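Local structure of chitinase (Paenibacillus sp. FPU-7, 5GZT) at residues B[180-189]-B[255-264]. The protein probably hydrolyses internal beta-1,4 linkages between N-acetylglucosamine units of chitin and chitodextrins, acting as an endochitinase. Residues are numbered along the deposited sequence; the frame is centred on the assembly and turned at random.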
# COMPACT_ATOMS: atom_id res chain seq x y z
N SER B 180 7.34 45.67 4.83
CA SER B 180 8.61 45.38 4.14
C SER B 180 8.90 43.91 3.98
O SER B 180 9.37 43.49 2.93
CB SER B 180 9.81 46.00 4.88
OG SER B 180 10.17 47.24 4.32
N ASN B 181 8.65 43.14 5.04
CA ASN B 181 9.22 41.79 5.20
C ASN B 181 8.77 40.73 4.19
O ASN B 181 7.60 40.74 3.77
CB ASN B 181 8.93 41.25 6.61
CG ASN B 181 9.75 41.94 7.68
OD1 ASN B 181 10.92 42.26 7.47
ND2 ASN B 181 9.14 42.15 8.85
N PRO B 182 9.69 39.81 3.83
CA PRO B 182 9.28 38.63 3.05
C PRO B 182 8.44 37.66 3.88
O PRO B 182 8.92 37.08 4.86
CB PRO B 182 10.62 38.00 2.60
CG PRO B 182 11.64 38.52 3.56
CD PRO B 182 11.15 39.84 4.07
N VAL B 183 7.17 37.52 3.49
CA VAL B 183 6.22 36.57 4.07
C VAL B 183 5.99 35.49 3.01
O VAL B 183 5.82 35.83 1.83
CB VAL B 183 4.90 37.29 4.45
CG1 VAL B 183 3.75 36.31 4.71
CG2 VAL B 183 5.12 38.20 5.65
N VAL B 184 6.00 34.21 3.42
CA VAL B 184 5.58 33.06 2.56
C VAL B 184 4.23 32.51 2.99
O VAL B 184 4.14 32.01 4.10
CB VAL B 184 6.59 31.88 2.64
CG1 VAL B 184 6.06 30.66 1.87
CG2 VAL B 184 7.98 32.31 2.16
N LYS B 185 3.21 32.59 2.13
CA LYS B 185 1.92 31.87 2.31
C LYS B 185 1.77 30.59 1.44
O LYS B 185 1.80 30.66 0.20
CB LYS B 185 0.75 32.77 1.99
CG LYS B 185 0.71 34.05 2.81
CD LYS B 185 -0.54 34.90 2.51
CE LYS B 185 -1.85 34.19 2.83
NZ LYS B 185 -1.85 33.55 4.18
N LEU B 186 1.55 29.43 2.08
CA LEU B 186 1.28 28.15 1.39
C LEU B 186 -0.12 28.16 0.77
O LEU B 186 -1.08 28.46 1.47
CB LEU B 186 1.37 26.96 2.38
CG LEU B 186 2.71 26.84 3.16
CD1 LEU B 186 2.79 25.63 4.08
CD2 LEU B 186 3.91 26.89 2.21
N ILE B 187 -0.22 27.87 -0.53
CA ILE B 187 -1.52 27.79 -1.25
C ILE B 187 -2.09 26.32 -1.18
O ILE B 187 -3.31 26.12 -0.93
CB ILE B 187 -1.38 28.30 -2.74
CG1 ILE B 187 -1.42 29.86 -2.83
CG2 ILE B 187 -2.43 27.70 -3.69
CD1 ILE B 187 -2.80 30.51 -3.07
N SER B 188 -1.20 25.33 -1.39
CA SER B 188 -1.60 23.93 -1.68
C SER B 188 -0.44 23.06 -2.15
O SER B 188 0.64 23.56 -2.51
CB SER B 188 -2.63 23.86 -2.81
OG SER B 188 -1.96 24.08 -4.05
N THR B 189 -0.72 21.75 -2.18
CA THR B 189 0.20 20.71 -2.67
C THR B 189 -0.55 19.65 -3.47
O THR B 189 -1.73 19.38 -3.21
CB THR B 189 0.81 19.90 -1.51
OG1 THR B 189 -0.24 19.08 -0.97
CG2 THR B 189 1.37 20.82 -0.40
N TYR B 255 7.46 19.11 4.41
CA TYR B 255 8.25 20.16 3.76
C TYR B 255 8.32 21.46 4.60
O TYR B 255 7.41 21.77 5.37
CB TYR B 255 7.75 20.45 2.34
CG TYR B 255 6.39 21.09 2.28
CD1 TYR B 255 5.24 20.34 2.43
CD2 TYR B 255 6.25 22.46 2.09
CE1 TYR B 255 3.98 20.92 2.40
CE2 TYR B 255 5.00 23.05 2.05
CZ TYR B 255 3.87 22.29 2.21
OH TYR B 255 2.62 22.87 2.19
N SER B 256 9.43 22.19 4.45
CA SER B 256 9.56 23.59 4.91
C SER B 256 9.96 24.48 3.73
O SER B 256 10.79 24.09 2.87
CB SER B 256 10.64 23.73 5.97
OG SER B 256 11.90 23.47 5.37
N VAL B 257 9.36 25.67 3.73
CA VAL B 257 9.68 26.71 2.77
C VAL B 257 9.95 28.05 3.51
O VAL B 257 9.35 28.34 4.56
CB VAL B 257 8.56 26.80 1.67
CG1 VAL B 257 7.22 27.23 2.26
CG2 VAL B 257 8.98 27.70 0.51
N LYS B 258 10.88 28.83 2.95
CA LYS B 258 11.13 30.22 3.33
C LYS B 258 11.87 30.95 2.19
O LYS B 258 12.68 30.33 1.45
CB LYS B 258 11.97 30.30 4.60
CG LYS B 258 13.10 29.29 4.57
CD LYS B 258 14.23 29.58 5.54
CE LYS B 258 15.57 29.23 4.89
NZ LYS B 258 16.61 28.98 5.91
N THR B 259 11.55 32.26 2.08
CA THR B 259 12.22 33.25 1.21
C THR B 259 13.21 34.15 2.00
O THR B 259 13.28 34.10 3.24
CB THR B 259 11.18 34.17 0.50
OG1 THR B 259 10.20 34.66 1.44
CG2 THR B 259 10.46 33.42 -0.62
N ALA B 260 13.98 34.97 1.29
CA ALA B 260 14.75 36.05 1.93
C ALA B 260 14.96 37.24 0.99
O ALA B 260 14.47 37.22 -0.15
CB ALA B 260 16.10 35.53 2.44
N LYS B 261 15.61 38.28 1.50
CA LYS B 261 16.29 39.31 0.68
C LYS B 261 17.61 39.65 1.37
O LYS B 261 17.61 40.44 2.33
CB LYS B 261 15.46 40.59 0.51
CG LYS B 261 14.03 40.39 0.05
CD LYS B 261 12.98 40.64 1.12
CE LYS B 261 12.14 41.87 0.84
NZ LYS B 261 12.94 43.06 0.48
N GLY B 262 18.71 39.04 0.92
CA GLY B 262 20.05 39.21 1.52
C GLY B 262 20.06 39.65 2.97
O GLY B 262 20.04 40.85 3.24
N SER B 263 20.08 38.69 3.90
CA SER B 263 19.97 38.91 5.37
C SER B 263 18.53 38.79 5.88
O SER B 263 18.25 37.87 6.65
CB SER B 263 20.62 40.22 5.86
OG SER B 263 20.84 40.19 7.25
N VAL B 264 17.63 39.70 5.47
CA VAL B 264 16.20 39.63 5.91
C VAL B 264 15.54 38.29 5.50
O VAL B 264 14.93 38.17 4.43
CB VAL B 264 15.34 40.90 5.55
CG1 VAL B 264 15.82 42.14 6.30
CG2 VAL B 264 15.28 41.22 4.06
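The hydroxyl OG1 of Thr-259 is buried between Val-184 and Pro-182 without a hydrogen-bond partner in the model: Val-184 CG2 lies 3.3 Å from it and Pro-182 CB 3.6 Å. With chi1 at 47°, OG1 sits between the backbone N and carbonyl carbon of Thr-259, a rotation that turns it into this apolar layer. No hydrogen bond joins 180-189 to 255-264; they meet through side-chain packing. The other branch of Val-184, CG1, meets Val-257 CG1 at 3.6 Å. Leu-186 CD2 also presses tightly on Val-257 CG1, at 3.3 Å, roughly at right angles to the approach of Val-184; Leu-186 and Val-257 pass alongside one another, pointing in opposing directions. Leu-186 CD2 also lies at the edge of the Tyr-255 ring, in its plane, while CD1 approaches the phenol oxygen OH to 3.3 Å. Thr-189 CG2 comes obliquely to the ring's hydroxyl end, 3.5 Å from Tyr-255 OH. An alanine in place of Tyr-255 would probably open a gap beside Leu-186 and Thr-189, leaving their methyls without the ring they pack against. At the opposite end, the bent chain of Lys-261 lays its CD against Pro-182 CG (3.5 Å). Strand 184-191 pairs with 197-203, where Ile-187 and Ser-188 form a classic beta bulge opposite Lys-200; strand 251-261 pairs with 210-215 and 264-284. Running at 141° with axes 7.7 Å apart, the two strands thus belong to different sheets, linked near the edge by a Pro-182 O to Ser-266 OG hydrogen bond, the facing arrangement characteristic of a beta sandwich.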